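Local coordinates for pectate lyase (Pectobacterium carotovorum, PDB 4U49), which probably cleaves polygalacturonate and methylated pectins from within the chain by calcium-dependent beta-elimination, as a secreted lyase of polysaccharide lyase family 3, at residues A[30-41]-A[73-84]; A[285-293]-A[328-337]. All blocks are in the same frame, centred on the assembly; numbering follows the deposited sequence.

Contact 1 (A[30-41]-A[73-84])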
loop_
_atom_site.group_PDB
_atom_site.type_symbol
_atom_site.label_atom_id
_atom_site.label_comp_id
_atom_site.label_asym_id
_atom_site.label_seq_id
_atom_site.Cartn_x
_atom_site.Cartn_y
_atom_site.Cartn_z
ATOM N N LYS A 30 -0.841 14.732 6.136
ATOM C CA LYS A 30 -1.458 15.117 7.399
ATOM C C LYS A 30 -2.965 14.942 7.263
ATOM O O LYS A 30 -3.634 15.723 6.585
ATOM C CB LYS A 30 -1.093 16.556 7.775
ATOM C CG LYS A 30 -1.553 16.974 9.165
ATOM C CD LYS A 30 -0.975 18.324 9.562
ATOM C CE LYS A 30 -1.588 18.814 10.865
ATOM N NZ LYS A 30 -0.955 20.078 11.334
ATOM N N LYS A 31 -3.486 13.902 7.903
ATOM C CA LYS A 31 -4.845 13.437 7.652
ATOM C C LYS A 31 -5.291 12.487 8.757
ATOM O O LYS A 31 -4.462 11.807 9.360
ATOM C CB LYS A 31 -4.916 12.738 6.291
ATOM C CG LYS A 31 -6.310 12.361 5.822
ATOM C CD LYS A 31 -7.046 13.559 5.260
ATOM C CE LYS A 31 -7.692 13.222 3.925
ATOM N NZ LYS A 31 -6.677 12.802 2.918
ATOM N N ASP A 32 -6.598 12.454 9.016
ATOM C CA ASP A 32 -7.188 11.541 9.994
ATOM C C ASP A 32 -6.551 11.673 11.380
ATOM O O ASP A 32 -6.292 10.671 12.048
ATOM C CB ASP A 32 -7.078 10.094 9.500
ATOM C CG ASP A 32 -7.721 9.891 8.137
ATOM O OD1 ASP A 32 -7.070 9.296 7.252
ATOM O OD2 ASP A 32 -8.880 10.320 7.950
ATOM N N ASN A 33 -6.300 12.916 11.793
ATOM C CA ASN A 33 -5.733 13.226 13.108
ATOM C C ASN A 33 -4.368 12.584 13.336
ATOM O O ASN A 33 -4.068 12.105 14.430
ATOM C CB ASN A 33 -6.695 12.804 14.220
ATOM C CG ASN A 33 -8.092 13.352 14.017
ATOM O OD1 ASN A 33 -9.070 12.606 14.025
ATOM N ND2 ASN A 33 -8.191 14.664 13.827
ATOM N N ALA A 34 -3.545 12.591 12.293
ATOM C CA ALA A 34 -2.201 12.033 12.359
ATOM C C ALA A 34 -1.358 12.608 11.233
ATOM O O ALA A 34 -1.893 13.180 10.285
ATOM C CB ALA A 34 -2.246 10.516 12.267
ATOM N N THR A 35 -0.041 12.466 11.339
ATOM C CA THR A 35 0.836 12.822 10.229
ATOM C C THR A 35 1.615 11.590 9.781
ATOM O O THR A 35 2.383 11.010 10.550
ATOM C CB THR A 35 1.807 13.960 10.601
ATOM O OG1 THR A 35 1.062 15.160 10.849
ATOM C CG2 THR A 35 2.788 14.214 9.462
ATOM N N TYR A 36 1.389 11.183 8.536
ATOM C CA TYR A 36 2.028 9.997 7.988
ATOM C C TYR A 36 3.238 10.369 7.156
ATOM O O TYR A 36 3.155 11.218 6.271
ATOM C CB TYR A 36 1.040 9.192 7.145
ATOM C CG TYR A 36 -0.178 8.760 7.921
ATOM C CD1 TYR A 36 -0.140 7.636 8.734
ATOM C CD2 TYR A 36 -1.362 9.485 7.854
ATOM C CE1 TYR A 36 -1.245 7.238 9.454
ATOM C CE2 TYR A 36 -2.476 9.095 8.573
ATOM C CZ TYR A 36 -2.412 7.971 9.372
ATOM O OH TYR A 36 -3.513 7.570 10.092
ATOM N N LEU A 37 4.362 9.733 7.457
ATOM C CA LEU A 37 5.577 9.902 6.672
ATOM C C LEU A 37 5.736 8.704 5.751
ATOM O O LEU A 37 5.457 7.578 6.142
ATOM C CB LEU A 37 6.805 10.041 7.576
ATOM C CG LEU A 37 7.127 11.407 8.188
ATOM C CD1 LEU A 37 5.991 11.938 9.049
ATOM C CD2 LEU A 37 8.416 11.314 8.997
ATOM N N SER A 38 6.172 8.949 4.524
ATOM C CA SER A 38 6.447 7.869 3.591
ATOM C C SER A 38 7.638 8.262 2.734
ATOM O O SER A 38 7.753 9.414 2.318
ATOM C CB SER A 38 5.220 7.573 2.723
ATOM O OG SER A 38 5.466 6.497 1.836
ATOM N N TRP A 39 8.531 7.317 2.469
ATOM C CA TRP A 39 9.723 7.658 1.709
ATOM C C TRP A 39 10.242 6.522 0.846
ATOM O O TRP A 39 9.921 5.358 1.064
ATOM C CB TRP A 39 10.835 8.141 2.653
ATOM C CG TRP A 39 11.287 7.141 3.690
ATOM C CD1 TRP A 39 12.337 6.268 3.589
ATOM C CD2 TRP A 39 10.725 6.940 4.998
ATOM N NE1 TRP A 39 12.452 5.529 4.745
ATOM C CE2 TRP A 39 11.475 5.918 5.617
ATOM C CE3 TRP A 39 9.653 7.513 5.689
ATOM C CZ2 TRP A 39 11.185 5.465 6.906
ATOM C CZ3 TRP A 39 9.373 7.060 6.971
ATOM C CH2 TRP A 39 10.138 6.050 7.565
ATOM N N SER A 40 11.036 6.884 -0.153
ATOM C CA SER A 40 11.780 5.910 -0.929
ATOM C C SER A 40 13.252 6.269 -0.858
ATOM O O SER A 40 13.612 7.445 -0.846
ATOM C CB SER A 40 11.312 5.875 -2.383
ATOM O OG SER A 40 11.665 7.074 -3.048
ATOM N N THR A 41 14.105 5.254 -0.805
ATOM C CA THR A 41 15.538 5.485 -0.784
ATOM C C THR A 41 16.229 4.493 -1.715
ATOM O O THR A 41 15.742 3.381 -1.926
ATOM C CB THR A 41 16.111 5.364 0.648
ATOM O OG1 THR A 41 17.482 5.787 0.659
ATOM C CG2 THR A 41 16.012 3.934 1.154
ATOM N N ARG A 73 9.349 1.908 5.332
ATOM C CA ARG A 73 9.420 3.081 4.467
ATOM C C ARG A 73 8.288 4.052 4.790
ATOM O O ARG A 73 7.983 4.950 4.003
ATOM C CB ARG A 73 9.373 2.673 2.990
ATOM C CG ARG A 73 10.589 1.864 2.524
ATOM C CD ARG A 73 11.877 2.672 2.618
ATOM N NE ARG A 73 13.022 1.953 2.058
ATOM C CZ ARG A 73 13.863 1.209 2.772
ATOM N NH1 ARG A 73 13.696 1.079 4.081
ATOM N NH2 ARG A 73 14.879 0.597 2.175
ATOM N N THR A 74 7.661 3.851 5.947
ATOM C CA THR A 74 6.664 4.779 6.467
ATOM C C THR A 74 6.823 4.979 7.968
ATOM O O THR A 74 7.483 4.190 8.642
ATOM C CB THR A 74 5.221 4.298 6.222
ATOM O OG1 THR A 74 4.947 3.178 7.072
ATOM C CG2 THR A 74 5.003 3.909 4.772
ATOM N N PHE A 75 6.205 6.035 8.484
ATOM C CA PHE A 75 6.126 6.263 9.920
ATOM C C PHE A 75 4.873 7.061 10.245
ATOM O O PHE A 75 4.514 7.986 9.517
ATOM C CB PHE A 75 7.366 6.999 10.436
ATOM C CG PHE A 75 7.296 7.345 11.898
ATOM C CD1 PHE A 75 7.559 6.383 12.861
ATOM C CD2 PHE A 75 6.964 8.627 12.311
ATOM C CE1 PHE A 75 7.492 6.693 14.207
ATOM C CE2 PHE A 75 6.894 8.942 13.656
ATOM C CZ PHE A 75 7.159 7.973 14.604
ATOM N N THR A 76 4.213 6.704 11.342
ATOM C CA THR A 76 3.020 7.418 11.780
ATOM C C THR A 76 3.317 8.261 13.016
ATOM O O THR A 76 3.664 7.729 14.068
ATOM C CB THR A 76 1.860 6.456 12.101
ATOM O OG1 THR A 76 1.507 5.713 10.928
ATOM C CG2 THR A 76 0.644 7.234 12.584
ATOM N N ASP A 77 3.177 9.576 12.885
ATOM C CA ASP A 77 3.412 10.487 13.999
ATOM C C ASP A 77 2.094 10.859 14.670
ATOM O O ASP A 77 1.256 11.539 14.079
ATOM C CB ASP A 77 4.147 11.746 13.522
ATOM C CG ASP A 77 4.493 12.694 14.660
ATOM O OD1 ASP A 77 4.963 13.816 14.379
ATOM O OD2 ASP A 77 4.296 12.327 15.837
ATOM N N LEU A 78 1.924 10.409 15.910
ATOM C CA LEU A 78 0.707 10.679 16.667
ATOM C C LEU A 78 0.930 11.695 17.787
ATOM O O LEU A 78 0.008 12.009 18.536
ATOM C CB LEU A 78 0.150 9.379 17.254
ATOM C CG LEU A 78 -0.285 8.305 16.257
ATOM C CD1 LEU A 78 -0.839 7.087 16.981
ATOM C CD2 LEU A 78 -1.311 8.859 15.287
ATOM N N THR A 79 2.149 12.215 17.895
ATOM C CA THR A 79 2.501 13.086 19.014
ATOM C C THR A 79 2.625 14.559 18.622
ATOM O O THR A 79 2.856 15.416 19.478
ATOM C CB THR A 79 3.827 12.649 19.668
ATOM O OG1 THR A 79 4.909 12.852 18.750
ATOM C CG2 THR A 79 3.774 11.180 20.070
ATOM N N ALA A 80 2.478 14.853 17.336
ATOM C CA ALA A 80 2.623 16.222 16.853
ATOM C C ALA A 80 1.419 17.082 17.230
ATOM O O ALA A 80 0.295 16.591 17.295
ATOM C CB ALA A 80 2.825 16.230 15.347
ATOM N N ASN A 81 1.666 18.366 17.475
ATOM C CA ASN A 81 0.593 19.323 17.739
ATOM C C ASN A 81 -0.242 19.547 16.479
ATOM O O ASN A 81 0.269 20.039 15.474
ATOM C CB ASN A 81 1.173 20.650 18.243
ATOM C CG ASN A 81 0.114 21.592 18.798
ATOM O OD1 ASN A 81 -1.060 21.520 18.437
ATOM N ND2 ASN A 81 0.535 22.492 19.678
ATOM N N PRO A 82 -1.533 19.183 16.534
ATOM C CA PRO A 82 -2.449 19.286 15.391
ATOM C C PRO A 82 -2.544 20.695 14.799
ATOM O O PRO A 82 -2.754 20.835 13.596
ATOM C CB PRO A 82 -3.797 18.865 15.986
ATOM C CG PRO A 82 -3.444 18.007 17.148
ATOM C CD PRO A 82 -2.199 18.613 17.720
ATOM N N GLN A 83 -2.388 21.720 15.635
ATOM C CA GLN A 83 -2.529 23.102 15.184
ATOM C C GLN A 83 -1.260 23.646 14.532
ATOM O O GLN A 83 -1.299 24.661 13.839
ATOM C CB GLN A 83 -2.928 24.003 16.356
ATOM C CG GLN A 83 -4.341 23.778 16.865
ATOM C CD GLN A 83 -4.683 24.660 18.053
ATOM O OE1 GLN A 83 -3.801 25.095 18.795
ATOM N NE2 GLN A 83 -5.969 24.937 18.232
ATOM N N SER A 84 -0.138 22.972 14.754
ATOM C CA SER A 84 1.148 23.467 14.275
ATOM C C SER A 84 1.516 22.901 12.908
ATOM O O SER A 84 1.062 21.818 12.529
ATOM C CB SER A 84 2.256 23.133 15.279
ATOM O OG SER A 84 1.960 23.631 16.573
HETATM O O HOH W 1 0.546 18.313 13.297
HETATM O O HOH W 2 13.020 2.681 -0.595
HETATM O O HOH W 3 15.640 0.531 -0.664
#
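Strands 34-41 and 74-77 run antiparallel, and Leu-37 with Phe-75 is their central hydrogen-bonded pair: the two exchange backbone bonds, Leu-37 N meeting Phe-75 O at 2.7 Å. Thr-35 and Asp-77 do the same, and Trp-39 N reaches Arg-73 O at 2.9 Å. Chi1 of 60° turns the Trp-39 indole over the backbone from Arg-73 to Thr-74. One face of its five-membered ring receives the C-H of Arg-73 CA, 4.0 Å from the centroid, a CH-pi contact. On the other side of the sheet, Thr-76 OG1 touches the Tyr-36 ring edge at CD1 (3.4 Å), the two side chains lying alongside. Beyond the paired strands, the extended chain of Lys-30, in strand 24-31, carries NZ to Pro-82 O (3.0 Å), from above the carbonyl plane, while water 1 links NZ to Asn-81 O. Asp-77 closes an Asx turn through OD2 and also forms a salt bridge with Arg-53. Strand 34-41 is the middle of a three-stranded sheet, with 24-31 along its other edge; Leu-37, Trp-39 and Phe-75 pack on strands 46-54, 62-68 and 87-94, whereas Tyr-36, Ser-38 and Thr-74 are hydrogen-bonded to Asn-277, Asn-189 and Asn-243 of the beta-helix, respectively.

Contact 2 (A[285-293]-A[328-337])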
loop_
_atom_site.group_PDB
_atom_site.type_symbol
_atom_site.label_atom_id
_atom_site.label_comp_id
_atom_site.label_asym_id
_atom_site.label_seq_id
_atom_site.Cartn_x
_atom_site.Cartn_y
_atom_site.Cartn_z
ATOM N N GLY A 285 -8.719 -12.410 1.615
ATOM C CA GLY A 285 -9.602 -13.531 1.352
ATOM C C GLY A 285 -9.038 -14.397 0.243
ATOM O O GLY A 285 -8.712 -13.899 -0.835
ATOM N N VAL A 286 -8.921 -15.694 0.507
ATOM C CA VAL A 286 -8.316 -16.620 -0.446
ATOM C C VAL A 286 -9.257 -17.767 -0.808
ATOM O O VAL A 286 -10.035 -18.232 0.024
ATOM C CB VAL A 286 -6.999 -17.208 0.107
ATOM C CG1 VAL A 286 -5.934 -16.120 0.219
ATOM C CG2 VAL A 286 -7.232 -17.869 1.461
ATOM N N ASN A 287 -9.180 -18.218 -2.056
ATOM C CA ASN A 287 -9.913 -19.404 -2.485
ATOM C C ASN A 287 -9.134 -20.669 -2.166
ATOM O O ASN A 287 -8.106 -20.944 -2.785
ATOM C CB ASN A 287 -10.212 -19.344 -3.982
ATOM C CG ASN A 287 -11.182 -18.238 -4.333
ATOM O OD1 ASN A 287 -12.175 -18.030 -3.635
ATOM N ND2 ASN A 287 -10.897 -17.516 -5.413
ATOM N N ARG A 288 -9.636 -21.434 -1.201
ATOM C CA ARG A 288 -8.963 -22.642 -0.731
ATOM C C ARG A 288 -8.711 -23.649 -1.850
ATOM O O ARG A 288 -7.636 -24.247 -1.928
ATOM C CB ARG A 288 -9.786 -23.304 0.380
ATOM C CG ARG A 288 -9.219 -24.630 0.876
ATOM C CD ARG A 288 -10.220 -25.356 1.766
ATOM N NE ARG A 288 -10.442 -24.657 3.029
ATOM C CZ ARG A 288 -11.392 -24.981 3.902
ATOM N NH1 ARG A 288 -12.215 -25.990 3.647
ATOM N NH2 ARG A 288 -11.524 -24.292 5.029
ATOM N N ASN A 289 -9.700 -23.821 -2.721
ATOM C CA ASN A 289 -9.632 -24.844 -3.755
ATOM C C ASN A 289 -8.768 -24.459 -4.956
ATOM O O ASN A 289 -8.329 -25.329 -5.710
ATOM C CB ASN A 289 -11.044 -25.203 -4.234
ATOM C CG ASN A 289 -11.837 -23.992 -4.703
ATOM O OD1 ASN A 289 -11.825 -22.936 -4.067
ATOM N ND2 ASN A 289 -12.534 -24.144 -5.823
ATOM N N PHE A 290 -8.517 -23.166 -5.136
ATOM C CA PHE A 290 -7.748 -22.708 -6.287
ATOM C C PHE A 290 -6.279 -22.481 -5.935
ATOM O O PHE A 290 -5.504 -22.001 -6.758
ATOM C CB PHE A 290 -8.363 -21.431 -6.869
ATOM C CG PHE A 290 -9.669 -21.659 -7.591
ATOM C CD1 PHE A 290 -9.916 -22.857 -8.240
ATOM C CD2 PHE A 290 -10.648 -20.678 -7.611
ATOM C CE1 PHE A 290 -11.113 -23.072 -8.903
ATOM C CE2 PHE A 290 -11.847 -20.885 -8.273
ATOM C CZ PHE A 290 -12.078 -22.085 -8.920
ATOM N N GLY A 291 -5.902 -22.829 -4.709
ATOM C CA GLY A 291 -4.503 -22.824 -4.317
ATOM C C GLY A 291 -3.940 -21.480 -3.895
ATOM O O GLY A 291 -2.731 -21.358 -3.693
ATOM N N ASP A 292 -4.807 -20.480 -3.761
ATOM C CA ASP A 292 -4.396 -19.150 -3.308
ATOM C C ASP A 292 -3.629 -19.199 -2.000
ATOM O O ASP A 292 -4.035 -19.884 -1.063
ATOM C CB ASP A 292 -5.604 -18.236 -3.099
ATOM C CG ASP A 292 -6.420 -18.036 -4.346
ATOM O OD1 ASP A 292 -5.979 -18.437 -5.443
ATOM O OD2 ASP A 292 -7.514 -17.460 -4.216
ATOM N N VAL A 293 -2.538 -18.447 -1.927
ATOM C CA VAL A 293 -1.783 -18.358 -0.688
ATOM C C VAL A 293 -1.633 -16.913 -0.229
ATOM O O VAL A 293 -1.090 -16.074 -0.947
ATOM C CB VAL A 293 -0.379 -18.986 -0.826
ATOM C CG1 VAL A 293 0.438 -18.721 0.427
ATOM C CG2 VAL A 293 -0.486 -20.485 -1.082
ATOM N N TYR A 328 -15.564 -20.027 4.456
ATOM C CA TYR A 328 -15.256 -21.033 5.469
ATOM C C TYR A 328 -14.948 -20.389 6.814
ATOM O O TYR A 328 -15.153 -21.001 7.861
ATOM C CB TYR A 328 -14.070 -21.907 5.048
ATOM C CG TYR A 328 -14.312 -22.801 3.853
ATOM C CD1 TYR A 328 -13.565 -22.652 2.693
ATOM C CD2 TYR A 328 -15.280 -23.804 3.886
ATOM C CE1 TYR A 328 -13.769 -23.467 1.600
ATOM C CE2 TYR A 328 -15.491 -24.629 2.791
ATOM C CZ TYR A 328 -14.729 -24.454 1.653
ATOM O OH TYR A 328 -14.921 -25.256 0.552
ATOM N N GLY A 329 -14.439 -19.162 6.780
ATOM C CA GLY A 329 -14.116 -18.437 7.996
ATOM C C GLY A 329 -12.663 -18.008 8.058
ATOM O O GLY A 329 -11.952 -18.050 7.056
ATOM N N GLU A 330 -12.226 -17.588 9.240
ATOM C CA GLU A 330 -10.853 -17.136 9.437
ATOM C C GLU A 330 -9.948 -18.299 9.825
ATOM O O GLU A 330 -10.322 -19.141 10.642
ATOM C CB GLU A 330 -10.794 -16.048 10.509
ATOM C CG GLU A 330 -9.409 -15.463 10.719
ATOM C CD GLU A 330 -9.398 -14.356 11.753
ATOM O OE1 GLU A 330 -10.259 -14.378 12.658
ATOM O OE2 GLU A 330 -8.534 -13.460 11.657
ATOM N N PHE A 331 -8.754 -18.341 9.241
ATOM C CA PHE A 331 -7.828 -19.437 9.492
ATOM C C PHE A 331 -6.398 -18.963 9.709
ATOM O O PHE A 331 -5.994 -17.913 9.204
ATOM C CB PHE A 331 -7.866 -20.438 8.339
ATOM C CG PHE A 331 -9.162 -21.183 8.235
ATOM C CD1 PHE A 331 -9.335 -22.389 8.891
ATOM C CD2 PHE A 331 -10.208 -20.671 7.489
ATOM C CE1 PHE A 331 -10.528 -23.073 8.799
ATOM C CE2 PHE A 331 -11.403 -21.348 7.397
ATOM C CZ PHE A 331 -11.562 -22.552 8.051
ATOM N N TRP A 332 -5.650 -19.760 10.465
ATOM C CA TRP A 332 -4.247 -19.504 10.762
ATOM C C TRP A 332 -3.417 -20.751 10.484
ATOM O O TRP A 332 -3.879 -21.869 10.715
ATOM C CB TRP A 332 -4.065 -19.084 12.223
ATOM C CG TRP A 332 -4.967 -17.977 12.659
ATOM C CD1 TRP A 332 -6.249 -18.094 13.116
ATOM C CD2 TRP A 332 -4.657 -16.580 12.690
ATOM N NE1 TRP A 332 -6.757 -16.856 13.424
ATOM C CE2 TRP A 332 -5.798 -15.909 13.173
ATOM C CE3 TRP A 332 -3.526 -15.829 12.354
ATOM C CZ2 TRP A 332 -5.842 -14.525 13.329
ATOM C CZ3 TRP A 332 -3.571 -14.453 12.513
ATOM C CH2 TRP A 332 -4.722 -13.817 12.995
ATOM N N ASP A 333 -2.197 -20.552 9.990
ATOM C CA ASP A 333 -1.240 -21.641 9.784
ATOM C C ASP A 333 -1.788 -22.784 8.927
ATOM O O ASP A 333 -1.591 -23.958 9.246
ATOM C CB ASP A 333 -0.773 -22.187 11.135
ATOM C CG ASP A 333 -0.105 -21.127 11.986
ATOM O OD1 ASP A 333 0.822 -20.458 11.481
ATOM O OD2 ASP A 333 -0.521 -20.946 13.149
ATOM N N THR A 334 -2.482 -22.437 7.848
ATOM C CA THR A 334 -2.967 -23.431 6.900
ATOM C C THR A 334 -2.228 -23.286 5.577
ATOM O O THR A 334 -1.438 -22.358 5.404
ATOM C CB THR A 334 -4.477 -23.297 6.650
ATOM O OG1 THR A 334 -4.747 -22.013 6.072
ATOM C CG2 THR A 334 -5.250 -23.439 7.953
ATOM N N LYS A 335 -2.492 -24.195 4.642
ATOM C CA LYS A 335 -1.807 -24.167 3.352
ATOM C C LYS A 335 -2.145 -22.898 2.568
ATOM O O LYS A 335 -1.325 -22.407 1.791
ATOM C CB LYS A 335 -2.144 -25.414 2.527
ATOM C CG LYS A 335 -3.609 -25.568 2.155
ATOM C CD LYS A 335 -3.845 -26.846 1.362
ATOM C CE LYS A 335 -5.315 -27.016 0.986
ATOM N NZ LYS A 335 -5.787 -25.971 0.034
ATOM N N ASN A 336 -3.338 -22.353 2.791
ATOM C CA ASN A 336 -3.763 -21.144 2.092
ATOM C C ASN A 336 -3.573 -19.878 2.927
ATOM O O ASN A 336 -3.385 -18.786 2.387
ATOM C CB ASN A 336 -5.228 -21.266 1.664
ATOM C CG ASN A 336 -5.468 -22.440 0.733
ATOM O OD1 ASN A 336 -5.917 -23.500 1.159
ATOM N ND2 ASN A 336 -5.165 -22.254 -0.549
ATOM N N CYS A 337 -3.638 -20.020 4.245
ATOM C CA CYS A 337 -3.415 -18.885 5.127
ATOM C C CYS A 337 -2.107 -19.056 5.888
ATOM O O CYS A 337 -2.091 -19.525 7.026
ATOM C CB CYS A 337 -4.588 -18.712 6.093
ATOM S SG CYS A 337 -6.125 -18.155 5.286
#
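Arg-288 lays its guanidinium flat on the ring of Tyr-328, with the planes 6° apart and the centres separated by 3.6 Å. This is a cation-pi stack in which NH1 sits over the middle of the phenol ring and NH2 lies nearest CG. Phe-331 meets the same guanidinium differently: its CZ approaches Arg-288 NH2 at 3.5 Å near the guanidinium plane, and the ring stands almost perpendicular to that plane (81°). A bend at chi3 of the arginine chain brings its end to both rings, and NE also forms a salt bridge with Glu-314, which would restrict rotation of the group further.

The polar contacts centre on Asn-336. Its ND2 donates to Asp-292 O at 2.7 Å, with the acceptor in the amide plane and an N-H...O angle of 168°. Asn-336 OD1 accepts from Lys-335 NZ, also at 2.7 Å, so both ends of the amide are engaged and its flip is settled.

Both segments leave one mixed sheet, in which strand 312-315 separates 282-287 from 327-330; Tyr-328 and Gly-329 form a classic beta bulge opposite Glu-314. Strands 252-255, 282-287 and 312-315 run parallel, as in the right-handed beta-helix of the pectate lyase fold, and 327-330 is added antiparallel at the edge.

Apolar contacts are few. Val-286 CG2 touches Asn-336 CB at 3.9 Å and SG of Cys-337, whose disulfide to Cys-312 ties segment 328-337 to the intervening strand. Val-293 CG2 makes a methyl-to-carbonyl van der Waals contact with Lys-335 O at 3.6 Å.

Within the segments, Asp-292 OD2 accepts from Asn-287 N and is hydrogen-bonded to Ser-256, bracing the 287-292 turn that presents Asp-292 O. Thr-334 OG1 accepts from Cys-337 N in an ST motif and also bonds to Glu-314, the salt-bridge partner of Arg-288.

Overall arrangement
The two contacts lie on opposite sides of the centre of the chain, with their own centres 34 Å apart and nearest atoms about 20 Å from each other, so they do not touch. They follow in series, contact 1 closing before contact 2 opens. Contact 1 joins strands of the small three-stranded sheet and is the one nearer the calcium site, the Tyr-36 side chain lying about 11 Å from that of Asn-216, a calcium ligand seen in a structure of this protein; no calcium is bound to this chain here. Contact 2, 22 Å from the chain centre, lies away from the annotated sites and joins a turn to the edge strand and following loop of the beta-helix region.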